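Local structure of PrgX (Enterococcus faecalis, 2AWI) at residues A[2-14]-A[35-47]. The protein serves as the receptor for the peptide sex pheromone cCF10 and probably binds DNA as a repressor that regulates conjugation in Enterococcus faecalis. The protein carries 1 engineered substitution. Numbering follows the deposited sequence.
Sequences FKIGSVLKQIRQE and VEADSRPISVEEL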
loop_
_atom_site.group_PDB
_atom_site.type_symbol
_atom_site.label_atom_id
_atom_site.label_comp_id
_atom_site.label_asym_id
_atom_site.label_seq_id
_atom_site.Cartn_x
_atom_site.Cartn_y
_atom_site.Cartn_z
ATOM N N PHE A 2 -27.671 -27.882 39.341
ATOM C CA PHE A 2 -26.859 -28.425 38.212
ATOM C C PHE A 2 -27.126 -29.915 37.981
ATOM O O PHE A 2 -27.344 -30.676 38.925
ATOM C CB PHE A 2 -25.360 -28.215 38.477
ATOM C CG PHE A 2 -24.989 -26.794 38.798
ATOM C CD1 PHE A 2 -25.068 -26.320 40.105
ATOM C CD2 PHE A 2 -24.585 -25.921 37.793
ATOM C CE1 PHE A 2 -24.752 -24.993 40.408
ATOM C CE2 PHE A 2 -24.266 -24.591 38.082
ATOM C CZ PHE A 2 -24.350 -24.128 39.393
ATOM N N LYS A 3 -27.105 -30.318 36.715
ATOM C CA LYS A 3 -27.336 -31.708 36.333
ATOM C C LYS A 3 -25.996 -32.410 36.109
ATOM O O LYS A 3 -25.760 -32.991 35.047
ATOM C CB LYS A 3 -28.166 -31.754 35.047
ATOM C CG LYS A 3 -27.608 -30.852 33.954
ATOM C CD LYS A 3 -28.401 -30.926 32.659
ATOM C CE LYS A 3 -27.826 -29.959 31.626
ATOM N NZ LYS A 3 -28.513 -30.041 30.303
ATOM N N ILE A 4 -25.122 -32.354 37.111
ATOM C CA ILE A 4 -23.803 -32.970 37.014
ATOM C C ILE A 4 -23.858 -34.487 36.863
ATOM O O ILE A 4 -23.182 -35.057 36.007
ATOM C CB ILE A 4 -22.932 -32.632 38.247
ATOM C CG1 ILE A 4 -22.663 -31.128 38.304
ATOM C CG2 ILE A 4 -21.623 -33.382 38.173
ATOM C CD1 ILE A 4 -21.886 -30.685 39.531
ATOM N N GLY A 5 -24.659 -35.140 37.696
ATOM C CA GLY A 5 -24.768 -36.585 37.621
ATOM C C GLY A 5 -25.256 -37.068 36.270
ATOM O O GLY A 5 -24.722 -38.026 35.710
ATOM N N SER A 6 -26.272 -36.405 35.731
ATOM C CA SER A 6 -26.810 -36.811 34.441
ATOM C C SER A 6 -25.770 -36.621 33.341
ATOM O O SER A 6 -25.735 -37.381 32.370
ATOM C CB SER A 6 -28.076 -36.018 34.113
ATOM O OG SER A 6 -27.748 -34.729 33.647
ATOM N N VAL A 7 -24.920 -35.610 33.489
ATOM C CA VAL A 7 -23.877 -35.377 32.500
ATOM C C VAL A 7 -22.843 -36.502 32.591
ATOM O O VAL A 7 -22.359 -36.990 31.567
ATOM C CB VAL A 7 -23.194 -34.002 32.708
ATOM C CG1 VAL A 7 -21.918 -33.916 31.877
ATOM C CG2 VAL A 7 -24.154 -32.880 32.290
ATOM N N LEU A 8 -22.514 -36.916 33.816
ATOM C CA LEU A 8 -21.564 -38.010 34.018
ATOM C C LEU A 8 -22.097 -39.289 33.361
ATOM O O LEU A 8 -21.337 -40.056 32.764
ATOM C CB LEU A 8 -21.333 -38.262 35.513
ATOM C CG LEU A 8 -20.518 -37.219 36.284
ATOM C CD1 LEU A 8 -20.404 -37.650 37.732
ATOM C CD2 LEU A 8 -19.129 -37.069 35.670
ATOM N N LYS A 9 -23.407 -39.510 33.464
ATOM C CA LYS A 9 -24.031 -40.686 32.865
ATOM C C LYS A 9 -23.925 -40.623 31.343
ATOM O O LYS A 9 -23.511 -41.588 30.697
ATOM C CB LYS A 9 -25.495 -40.768 33.285
ATOM C CG LYS A 9 -26.239 -41.981 32.759
ATOM C CD LYS A 9 -27.641 -42.043 33.348
ATOM C CE LYS A 9 -28.367 -43.312 32.940
ATOM N NZ LYS A 9 -29.715 -43.400 33.563
ATOM N N GLN A 10 -24.302 -39.479 30.777
ATOM C CA GLN A 10 -24.235 -39.274 29.334
ATOM C C GLN A 10 -22.826 -39.580 28.821
ATOM O O GLN A 10 -22.651 -40.361 27.887
ATOM C CB GLN A 10 -24.583 -37.822 28.982
ATOM C CG GLN A 10 -24.227 -37.444 27.543
ATOM C CD GLN A 10 -23.841 -35.976 27.370
ATOM O OE1 GLN A 10 -23.329 -35.581 26.318
ATOM N NE2 GLN A 10 -24.084 -35.167 28.396
ATOM N N ILE A 11 -21.829 -38.954 29.442
ATOM C CA ILE A 11 -20.435 -39.123 29.044
ATOM C C ILE A 11 -19.956 -40.548 29.286
ATOM O O ILE A 11 -19.361 -41.167 28.401
ATOM C CB ILE A 11 -19.508 -38.126 29.807
ATOM C CG1 ILE A 11 -20.038 -36.696 29.644
ATOM C CG2 ILE A 11 -18.082 -38.202 29.263
ATOM C CD1 ILE A 11 -19.249 -35.633 30.406
ATOM N N ARG A 12 -20.220 -41.069 30.480
ATOM C CA ARG A 12 -19.823 -42.431 30.812
ATOM C C ARG A 12 -20.351 -43.449 29.789
ATOM O O ARG A 12 -19.608 -44.319 29.331
ATOM C CB ARG A 12 -20.315 -42.807 32.214
ATOM C CG ARG A 12 -20.127 -44.280 32.543
ATOM C CD ARG A 12 -20.586 -44.633 33.944
ATOM N NE ARG A 12 -22.030 -44.497 34.139
ATOM C CZ ARG A 12 -22.953 -45.300 33.611
ATOM N NH1 ARG A 12 -22.603 -46.324 32.838
ATOM N NH2 ARG A 12 -24.235 -45.081 33.866
ATOM N N GLN A 13 -21.622 -43.339 29.421
ATOM C CA GLN A 13 -22.196 -44.278 28.459
ATOM C C GLN A 13 -21.731 -44.034 27.029
ATOM O O GLN A 13 -21.649 -44.969 26.241
ATOM C CB GLN A 13 -23.726 -44.261 28.539
ATOM C CG GLN A 13 -24.235 -44.651 29.916
ATOM C CD GLN A 13 -25.726 -44.855 29.955
ATOM O OE1 GLN A 13 -26.488 -44.037 29.445
ATOM N NE2 GLN A 13 -26.157 -45.946 30.574
ATOM N N GLU A 14 -21.426 -42.786 26.685
ATOM C CA GLU A 14 -20.940 -42.483 25.339
ATOM C C GLU A 14 -19.554 -43.084 25.131
ATOM O O GLU A 14 -19.180 -43.441 24.012
ATOM C CB GLU A 14 -20.851 -40.971 25.125
ATOM C CG GLU A 14 -20.042 -40.553 23.895
ATOM C CD GLU A 14 -20.626 -41.075 22.601
ATOM O OE1 GLU A 14 -21.867 -41.194 22.525
ATOM O OE2 GLU A 14 -19.855 -41.349 21.655
ATOM N N VAL A 35 -25.881 -40.450 42.679
ATOM C CA VAL A 35 -25.162 -39.347 42.055
ATOM C C VAL A 35 -25.587 -39.158 40.600
ATOM O O VAL A 35 -25.814 -38.027 40.173
ATOM C CB VAL A 35 -23.638 -39.575 42.092
ATOM C CG1 VAL A 35 -22.947 -38.620 41.133
ATOM C CG2 VAL A 35 -23.113 -39.360 43.506
ATOM N N GLU A 36 -25.700 -40.248 39.839
ATOM C CA GLU A 36 -26.095 -40.128 38.433
ATOM C C GLU A 36 -27.567 -39.786 38.288
ATOM O O GLU A 36 -28.005 -39.326 37.233
ATOM C CB GLU A 36 -25.800 -41.413 37.645
ATOM C CG GLU A 36 -24.325 -41.720 37.436
ATOM C CD GLU A 36 -24.084 -42.699 36.287
ATOM O OE1 GLU A 36 -24.923 -43.596 36.069
ATOM O OE2 GLU A 36 -23.045 -42.583 35.604
ATOM N N ALA A 37 -28.335 -40.020 39.343
ATOM C CA ALA A 37 -29.756 -39.713 39.312
ATOM C C ALA A 37 -29.948 -38.259 39.739
ATOM O O ALA A 37 -31.060 -37.734 39.719
ATOM C CB ALA A 37 -30.511 -40.648 40.247
ATOM N N ASP A 38 -28.846 -37.617 40.117
ATOM C CA ASP A 38 -28.864 -36.226 40.555
ATOM C C ASP A 38 -29.641 -36.075 41.860
ATOM O O ASP A 38 -30.326 -35.075 42.076
ATOM C CB ASP A 38 -29.482 -35.328 39.473
ATOM C CG ASP A 38 -28.598 -35.203 38.237
ATOM O OD1 ASP A 38 -29.018 -35.652 37.148
ATOM O OD2 ASP A 38 -27.485 -34.649 38.360
ATOM N N SER A 39 -29.522 -37.075 42.728
ATOM C CA SER A 39 -30.211 -37.064 44.009
ATOM C C SER A 39 -29.232 -37.168 45.171
ATOM O O SER A 39 -29.594 -37.558 46.281
ATOM C CB SER A 39 -31.230 -38.207 44.069
ATOM O OG SER A 39 -30.623 -39.462 43.821
ATOM N N ARG A 40 -27.981 -36.816 44.908
ATOM C CA ARG A 40 -26.956 -36.841 45.939
ATOM C C ARG A 40 -25.854 -35.883 45.523
ATOM O O ARG A 40 -25.229 -36.061 44.477
ATOM C CB ARG A 40 -26.387 -38.253 46.112
ATOM C CG ARG A 40 -25.460 -38.393 47.322
ATOM C CD ARG A 40 -24.030 -38.733 46.919
ATOM N NE ARG A 40 -23.087 -38.536 48.019
ATOM C CZ ARG A 40 -21.766 -38.657 47.910
ATOM N NH1 ARG A 40 -20.987 -38.453 48.964
ATOM N NH2 ARG A 40 -21.219 -38.985 46.749
ATOM N N PRO A 41 -25.610 -34.843 46.330
ATOM C CA PRO A 41 -24.565 -33.872 46.005
ATOM C C PRO A 41 -23.217 -34.551 45.778
ATOM O O PRO A 41 -22.877 -35.521 46.458
ATOM C CB PRO A 41 -24.551 -32.959 47.231
ATOM C CG PRO A 41 -25.964 -33.012 47.709
ATOM C CD PRO A 41 -26.286 -34.482 47.589
ATOM N N ILE A 42 -22.460 -34.035 44.819
ATOM C CA ILE A 42 -21.152 -34.577 44.508
ATOM C C ILE A 42 -20.100 -33.558 44.946
ATOM O O ILE A 42 -20.249 -32.358 44.722
ATOM C CB ILE A 42 -21.040 -34.876 42.991
ATOM C CG1 ILE A 42 -19.629 -35.357 42.646
ATOM C CG2 ILE A 42 -21.410 -33.636 42.184
ATOM C CD1 ILE A 42 -19.476 -35.794 41.197
ATOM N N SER A 43 -19.046 -34.032 45.598
ATOM C CA SER A 43 -17.998 -33.138 46.056
ATOM C C SER A 43 -17.090 -32.763 44.885
ATOM O O SER A 43 -17.022 -33.480 43.885
ATOM C CB SER A 43 -17.178 -33.816 47.145
ATOM O OG SER A 43 -16.150 -34.593 46.568
ATOM N N VAL A 44 -16.399 -31.635 45.010
ATOM C CA VAL A 44 -15.503 -31.171 43.956
ATOM C C VAL A 44 -14.413 -32.197 43.666
ATOM O O VAL A 44 -14.090 -32.456 42.508
ATOM C CB VAL A 44 -14.832 -29.827 44.332
ATOM C CG1 VAL A 44 -13.872 -29.395 43.235
ATOM C CG2 VAL A 44 -15.890 -28.767 44.532
ATOM N N GLU A 45 -13.846 -32.778 44.714
ATOM C CA GLU A 45 -12.801 -33.775 44.538
ATOM C C GLU A 45 -13.340 -35.001 43.801
ATOM O O GLU A 45 -12.682 -35.526 42.903
ATOM C CB GLU A 45 -12.218 -34.199 45.892
ATOM C CG GLU A 45 -11.157 -35.290 45.777
ATOM C CD GLU A 45 -10.475 -35.606 47.096
ATOM O OE1 GLU A 45 -9.781 -34.718 47.640
ATOM O OE2 GLU A 45 -10.629 -36.743 47.590
ATOM N N GLU A 46 -14.535 -35.452 44.182
ATOM C CA GLU A 46 -15.150 -36.613 43.540
ATOM C C GLU A 46 -15.340 -36.359 42.050
ATOM O O GLU A 46 -14.992 -37.197 41.219
ATOM C CB GLU A 46 -16.502 -36.929 44.185
ATOM C CG GLU A 46 -16.406 -37.267 45.661
ATOM C CD GLU A 46 -17.764 -37.371 46.337
ATOM O OE1 GLU A 46 -18.679 -36.601 45.976
ATOM O OE2 GLU A 46 -17.914 -38.210 47.247
ATOM N N LEU A 47 -15.886 -35.196 41.712
ATOM C CA LEU A 47 -16.109 -34.856 40.313
ATOM C C LEU A 47 -14.776 -34.806 39.573
ATOM O O LEU A 47 -14.669 -35.259 38.432
ATOM C CB LEU A 47 -16.836 -33.516 40.196
ATOM C CG LEU A 47 -17.077 -32.980 38.779
ATOM C CD1 LEU A 47 -17.775 -34.033 37.919
ATOM C CD2 LEU A 47 -17.911 -31.708 38.862
#
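In the XRE-type helix-turn-helix domain of PrgX, Arg12 on helix 4-14 meets Glu36, the last residue of helix 29-36, in a buried salt bridge. The grip is side-on: NE of Arg12 donates almost straight (173°) to OE2 of Glu36 at 2.6 Å, while Arg12 NH2 donates to the syn lone pair of Glu36 OE1 at 2.7 Å. Guanidinium and carboxylate planes lie 27° apart, nearly coplanar, with one nitrogen to each oxygen. A bend at chi3 (66°) turns the NE/NH2 edge of the Arg12 guanidinium to the carboxylate of Glu36, whose side chain fits as a knob among Gly5, Leu8, Lys9 and Arg12. Tyr32 OH also bonds Glu36 OE2, and Tyr17 O takes Arg12 NH1, so both charged groups have further partners.

One turn beyond Gly5, Leu8 points its CD1 tip to tip at Ile42 CD1, 4.0 Å away, and sets CD2 against Leu47 CD1. Ile4 packs on the same two residues, its CG2 3.9 Å from Leu47 CD1; Phe50 and Leu62 extend this core.

At the start of helix 4-14, Asp38, the positive-phi residue of the Schellman motif that closes helix 29-36, offers its carboxylate to the first-turn amides of Gly5 and Ser6 in weak bonds. Here the backbones come closest, and Gly5 CA makes a CA-H...O contact with Val35 O at 3.1 Å.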